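Local coordinates for putative iron binding protein (PDB 1Y9U), which binds ferric iron through tyrosine side chains and, as a periplasmic solute-binding protein, probably delivers it for uptake into the cell, at residues A[145-150]-A[234-239]; A[265-270]-A[278-283]. All coordinates share one frame; numbering follows the deposited sequence.

Contact 1 (A[145-150]-A[234-239]); sequences TALVAA and GTHVNI
The imidazole of His236 lies flat against helix 142-155, its face turned to the backbone of Leu147. The CA of Leu147 sits 3.8 Å from the centroid of the His236 ring, 16° off the ring normal, a CH-pi contact placed somewhat toward the rim. With its CG anti to the backbone N (chi1 177°), His236 reaches across to the helix surface. Leu147 covers the root of the ring as well, its CD1 coming within 3.7 Å of both CB and CG of His236. One helical turn separates the methyls of Ala146 and Ala150; both touch the imidazole, Ala150 obliquely. The contact thus seats the entry to strand 237-245 on the helix whose first turn carries the iron ligand Tyr143, within the periplasmic-binding-protein fold; helix 303-318 adds Ile305 against both Ala146 and His236. Further along, the CB of Ala146 meets ND2 of Asn238 at 3.8 Å. The other end of that amide is fixed: OD1 of Asn238 accepts the backbone N of Ile239 at 2.8 Å, with an N-H...O angle of 148°, and also the backbone N of Ile64.

Contact 2 (A[265-270]-A[278-283]); sequences PAQTLY and PVRAGV
Gln267 reaches out of helix 264-273 and engages the returning loop with its amide oxygen, which forms the polar centre of the contact. OE1 of Gln267 accepts a hydrogen bond from the backbone N of Arg280 at 3.1 Å. The bond is almost straight at the hydrogen (168°), yet the donor stands well above the carbonyl plane, 44° out of it, and so does not follow a lone pair. The backbone N of Val279 is also close, 2.9 Å from OE1 of Gln267. A bend at chi2 (-83°) folds the glutamine chain on its way to the loop. Its other amide end is held too, since NE2 donates to the carbonyls of Leu261 and Leu102; with both ends bonded, the rotation of this buried amide is fixed. Two further polar groups are satisfied by backbone carbonyls beyond the segments: OG1 of Thr268 bonds to Glu264 O, and the extended chain of Arg280 carries NH1 to Val262 O.

Van der Waals contacts flank the amide. CG1 of Val279 lies against it, 3.8 Å from CD of Gln267, while CB of Pro278 comes to 3.4 Å from OE1 of Gln267. Nearer the helix, CG of Gln267 packs against CB of Arg280 at 3.8 Å. Val283 straddles two neighbouring helix residues: its CG1 lies 3.6 Å from CA of Thr268, beside the threonine hydroxyl, and its CG2 meets CB of Gln267.

Gln267 thereby ties together the end of helix 251-261, strand 100-112 and the loop after strand 277-278. The arrangement is a helix followed by a short strand paired with strand 100-112 and a loop that doubles back over the helix, set against the mixed sheet of a type 2 periplasmic-binding-protein fold.

How the contacts relate
Contacts 1 and 2 follow one another along the chain, their centres 21 Å apart and their nearest atoms about 7 Å apart, without touching. Strand 100-112 links them, pairing antiparallel with strand 237-245 of contact 1 and strand 277-278 of contact 2. A second tie is the hydrogen bond between Tyr270 OH, in contact 2, and Ser240 OG, on the residue of strand 237-245 that directly follows contact 1. The iron site, which holds no metal in this chain, lies closer to contact 1: the side chain of Asn238 is about 6 Å from that of the iron ligand Tyr143 and about 8 Å from that of Tyr199, whereas the Pro278 side chain is about 10 Å from that of Tyr199.

Contact 1 (A[145-150]-A[234-239])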
loop_
_atom_site.group_PDB
_atom_site.type_symbol
_atom_site.label_atom_id
_atom_site.label_comp_id
_atom_site.label_asym_id
_atom_site.label_seq_id
_atom_site.Cartn_x
_atom_site.Cartn_y
_atom_site.Cartn_z
ATOM N N THR A 145 9.291 1.078 6.997
ATOM C CA THR A 145 9.201 0.191 8.157
ATOM C C THR A 145 8.389 -1.042 7.866
ATOM O O THR A 145 8.676 -2.090 8.404
ATOM C CB THR A 145 8.667 0.866 9.410
ATOM O OG1 THR A 145 7.346 1.351 9.165
ATOM C CG2 THR A 145 9.518 2.067 9.820
ATOM N N ALA A 146 7.396 -0.942 6.989
ATOM C CA ALA A 146 6.649 -2.131 6.608
ATOM C C ALA A 146 7.529 -3.134 5.856
ATOM O O ALA A 146 7.412 -4.336 6.058
ATOM C CB ALA A 146 5.446 -1.755 5.767
ATOM N N LEU A 147 8.399 -2.644 4.962
ATOM C CA LEU A 147 9.286 -3.523 4.190
ATOM C C LEU A 147 10.278 -4.205 5.136
ATOM O O LEU A 147 10.537 -5.394 5.032
ATOM C CB LEU A 147 10.024 -2.724 3.093
ATOM C CG LEU A 147 11.094 -3.492 2.301
ATOM C CD1 LEU A 147 10.505 -4.643 1.542
ATOM C CD2 LEU A 147 11.859 -2.540 1.357
ATOM N N VAL A 148 10.827 -3.421 6.062
ATOM C CA VAL A 148 11.751 -3.942 7.085
ATOM C C VAL A 148 11.067 -5.001 7.948
ATOM O O VAL A 148 11.651 -6.031 8.244
ATOM C CB VAL A 148 12.356 -2.793 7.929
ATOM C CG1 VAL A 148 13.242 -3.328 9.074
ATOM C CG2 VAL A 148 13.168 -1.879 7.004
ATOM N N ALA A 149 9.823 -4.759 8.331
ATOM C CA ALA A 149 9.066 -5.730 9.134
ATOM C C ALA A 149 8.872 -7.039 8.382
ATOM O O ALA A 149 9.050 -8.124 8.933
ATOM C CB ALA A 149 7.725 -5.144 9.568
ATOM N N ALA A 150 8.550 -6.960 7.100
ATOM C CA ALA A 150 8.409 -8.165 6.295
ATOM C C ALA A 150 9.748 -8.892 6.177
ATOM O O ALA A 150 9.814 -10.120 6.184
ATOM C CB ALA A 150 7.867 -7.819 4.916
ATOM N N GLY A 234 8.209 -13.426 -3.619
ATOM C CA GLY A 234 7.280 -12.408 -4.050
ATOM C C GLY A 234 7.672 -11.004 -3.644
ATOM O O GLY A 234 8.555 -10.782 -2.817
ATOM N N THR A 235 6.970 -10.047 -4.235
ATOM C CA THR A 235 7.178 -8.619 -4.011
ATOM C C THR A 235 6.415 -8.156 -2.787
ATOM O O THR A 235 5.288 -8.589 -2.549
ATOM C CB THR A 235 6.698 -7.864 -5.261
ATOM O OG1 THR A 235 7.513 -8.231 -6.389
ATOM C CG2 THR A 235 6.804 -6.344 -5.085
ATOM N N HIS A 236 7.033 -7.271 -2.009
ATOM C CA HIS A 236 6.424 -6.679 -0.849
ATOM C C HIS A 236 5.274 -5.770 -1.233
ATOM O O HIS A 236 5.430 -4.871 -2.054
ATOM C CB HIS A 236 7.450 -5.842 -0.079
ATOM C CG HIS A 236 6.867 -5.145 1.107
ATOM N ND1 HIS A 236 6.582 -3.794 1.168
ATOM C CD2 HIS A 236 6.478 -5.663 2.290
ATOM C CE1 HIS A 236 6.059 -3.519 2.356
ATOM N NE2 HIS A 236 5.983 -4.639 3.049
ATOM N N VAL A 237 4.135 -5.979 -0.585
ATOM C CA VAL A 237 2.994 -5.093 -0.716
ATOM C C VAL A 237 2.459 -4.656 0.643
ATOM O O VAL A 237 2.400 -5.437 1.608
ATOM C CB VAL A 237 1.835 -5.701 -1.561
ATOM C CG1 VAL A 237 2.330 -6.160 -2.919
ATOM C CG2 VAL A 237 1.084 -6.820 -0.822
ATOM N N ASN A 238 2.126 -3.380 0.742
ATOM C CA ASN A 238 1.169 -2.952 1.770
ATOM C C ASN A 238 -0.197 -2.830 1.058
ATOM O O ASN A 238 -0.330 -3.165 -0.130
ATOM C CB ASN A 238 1.592 -1.669 2.539
ATOM C CG ASN A 238 1.062 -1.615 3.993
ATOM O OD1 ASN A 238 0.006 -2.127 4.308
ATOM N ND2 ASN A 238 1.869 -1.026 4.908
ATOM N N ILE A 239 -1.205 -2.379 1.775
ATOM C CA ILE A 239 -2.556 -2.383 1.244
ATOM C C ILE A 239 -3.343 -1.157 1.613
ATOM O O ILE A 239 -3.027 -0.460 2.560
ATOM C CB ILE A 239 -3.320 -3.630 1.772
ATOM C CG1 ILE A 239 -3.489 -3.576 3.300
ATOM C CG2 ILE A 239 -2.671 -4.923 1.304
ATOM C CD1 ILE A 239 -4.435 -4.663 3.840
#

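Contact 2 (A[265-270]-A[278-283])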
loop_
_atom_site.group_PDB
_atom_site.type_symbol
_atom_site.label_atom_id
_atom_site.label_comp_id
_atom_site.label_asym_id
_atom_site.label_seq_id
_atom_site.Cartn_x
_atom_site.Cartn_y
_atom_site.Cartn_z
ATOM N N PRO A 265 -16.212 -4.272 -11.548
ATOM C CA PRO A 265 -16.373 -2.864 -11.927
ATOM C C PRO A 265 -15.795 -1.884 -10.889
ATOM O O PRO A 265 -15.118 -0.907 -11.264
ATOM C CB PRO A 265 -17.890 -2.712 -12.094
ATOM C CG PRO A 265 -18.356 -4.061 -12.402
ATOM C CD PRO A 265 -17.509 -4.976 -11.557
ATOM N N ALA A 266 -16.027 -2.130 -9.609
ATOM C CA ALA A 266 -15.543 -1.211 -8.592
ATOM C C ALA A 266 -14.030 -1.280 -8.503
ATOM O O ALA A 266 -13.377 -0.274 -8.390
ATOM C CB ALA A 266 -16.145 -1.531 -7.241
ATOM N N GLN A 267 -13.478 -2.482 -8.531
ATOM C CA GLN A 267 -12.033 -2.660 -8.423
ATOM C C GLN A 267 -11.308 -1.992 -9.549
ATOM O O GLN A 267 -10.210 -1.459 -9.327
ATOM C CB GLN A 267 -11.696 -4.150 -8.409
ATOM C CG GLN A 267 -11.936 -4.817 -7.057
ATOM C CD GLN A 267 -10.760 -4.603 -6.137
ATOM O OE1 GLN A 267 -9.674 -5.048 -6.454
ATOM N NE2 GLN A 267 -10.963 -3.897 -5.030
ATOM N N THR A 268 -11.873 -2.055 -10.762
ATOM C CA THR A 268 -11.268 -1.419 -11.921
ATOM C C THR A 268 -11.084 0.077 -11.653
ATOM O O THR A 268 -9.970 0.604 -11.808
ATOM C CB THR A 268 -12.135 -1.668 -13.181
ATOM O OG1 THR A 268 -12.343 -3.081 -13.366
ATOM C CG2 THR A 268 -11.434 -1.173 -14.429
ATOM N N LEU A 269 -12.141 0.722 -11.196
ATOM C CA LEU A 269 -12.105 2.163 -10.886
ATOM C C LEU A 269 -11.262 2.460 -9.638
ATOM O O LEU A 269 -10.524 3.446 -9.610
ATOM C CB LEU A 269 -13.527 2.710 -10.686
ATOM C CG LEU A 269 -14.470 2.633 -11.887
ATOM C CD1 LEU A 269 -15.907 2.992 -11.471
ATOM C CD2 LEU A 269 -13.976 3.528 -13.014
ATOM N N TYR A 270 -11.389 1.621 -8.622
ATOM C CA TYR A 270 -10.762 1.793 -7.309
ATOM C C TYR A 270 -9.242 1.844 -7.438
ATOM O O TYR A 270 -8.585 2.727 -6.873
ATOM C CB TYR A 270 -11.197 0.670 -6.336
ATOM C CG TYR A 270 -10.705 0.854 -4.916
ATOM C CD1 TYR A 270 -11.517 1.425 -3.945
ATOM C CD2 TYR A 270 -9.441 0.430 -4.532
ATOM C CE1 TYR A 270 -11.072 1.613 -2.657
ATOM C CE2 TYR A 270 -8.983 0.633 -3.246
ATOM C CZ TYR A 270 -9.794 1.221 -2.311
ATOM O OH TYR A 270 -9.366 1.418 -1.012
ATOM N N PRO A 278 -5.178 -3.774 -8.219
ATOM C CA PRO A 278 -6.404 -4.305 -7.623
ATOM C C PRO A 278 -6.160 -5.606 -6.878
ATOM O O PRO A 278 -5.309 -6.389 -7.256
ATOM C CB PRO A 278 -7.323 -4.532 -8.818
ATOM C CG PRO A 278 -6.516 -4.358 -10.020
ATOM C CD PRO A 278 -5.190 -3.814 -9.684
ATOM N N VAL A 279 -6.920 -5.834 -5.824
ATOM C CA VAL A 279 -6.837 -7.123 -5.125
ATOM C C VAL A 279 -7.495 -8.267 -5.908
ATOM O O VAL A 279 -7.064 -9.406 -5.825
ATOM C CB VAL A 279 -7.434 -7.029 -3.685
ATOM C CG1 VAL A 279 -8.955 -6.849 -3.687
ATOM C CG2 VAL A 279 -7.050 -8.236 -2.862
ATOM N N ARG A 280 -8.559 -7.955 -6.643
ATOM C CA ARG A 280 -9.326 -8.963 -7.365
ATOM C C ARG A 280 -8.588 -9.377 -8.623
ATOM O O ARG A 280 -8.167 -8.525 -9.407
ATOM C CB ARG A 280 -10.686 -8.382 -7.737
ATOM C CG ARG A 280 -11.620 -9.326 -8.467
ATOM C CD ARG A 280 -12.784 -8.610 -9.079
ATOM N NE ARG A 280 -13.719 -9.532 -9.737
ATOM C CZ ARG A 280 -14.771 -10.092 -9.167
ATOM N NH1 ARG A 280 -15.096 -9.804 -7.937
ATOM N NH2 ARG A 280 -15.510 -10.960 -9.858
ATOM N N ALA A 281 -8.447 -10.690 -8.841
ATOM C CA ALA A 281 -7.845 -11.208 -10.066
ATOM C C ALA A 281 -8.668 -10.825 -11.307
ATOM O O ALA A 281 -9.899 -10.744 -11.244
ATOM C CB ALA A 281 -7.736 -12.730 -9.988
ATOM N N GLY A 282 -8.002 -10.637 -12.437
ATOM C CA GLY A 282 -8.672 -10.430 -13.694
ATOM C C GLY A 282 -9.275 -9.072 -13.906
ATOM O O GLY A 282 -10.184 -8.910 -14.710
ATOM N N VAL A 283 -8.770 -8.077 -13.199
ATOM C CA VAL A 283 -9.179 -6.698 -13.361
ATOM C C VAL A 283 -8.235 -5.948 -14.299
ATOM O O VAL A 283 -7.011 -6.054 -14.174
ATOM C CB VAL A 283 -9.229 -6.004 -11.995
ATOM C CG1 VAL A 283 -9.457 -4.518 -12.127
ATOM C CG2 VAL A 283 -10.318 -6.644 -11.151
#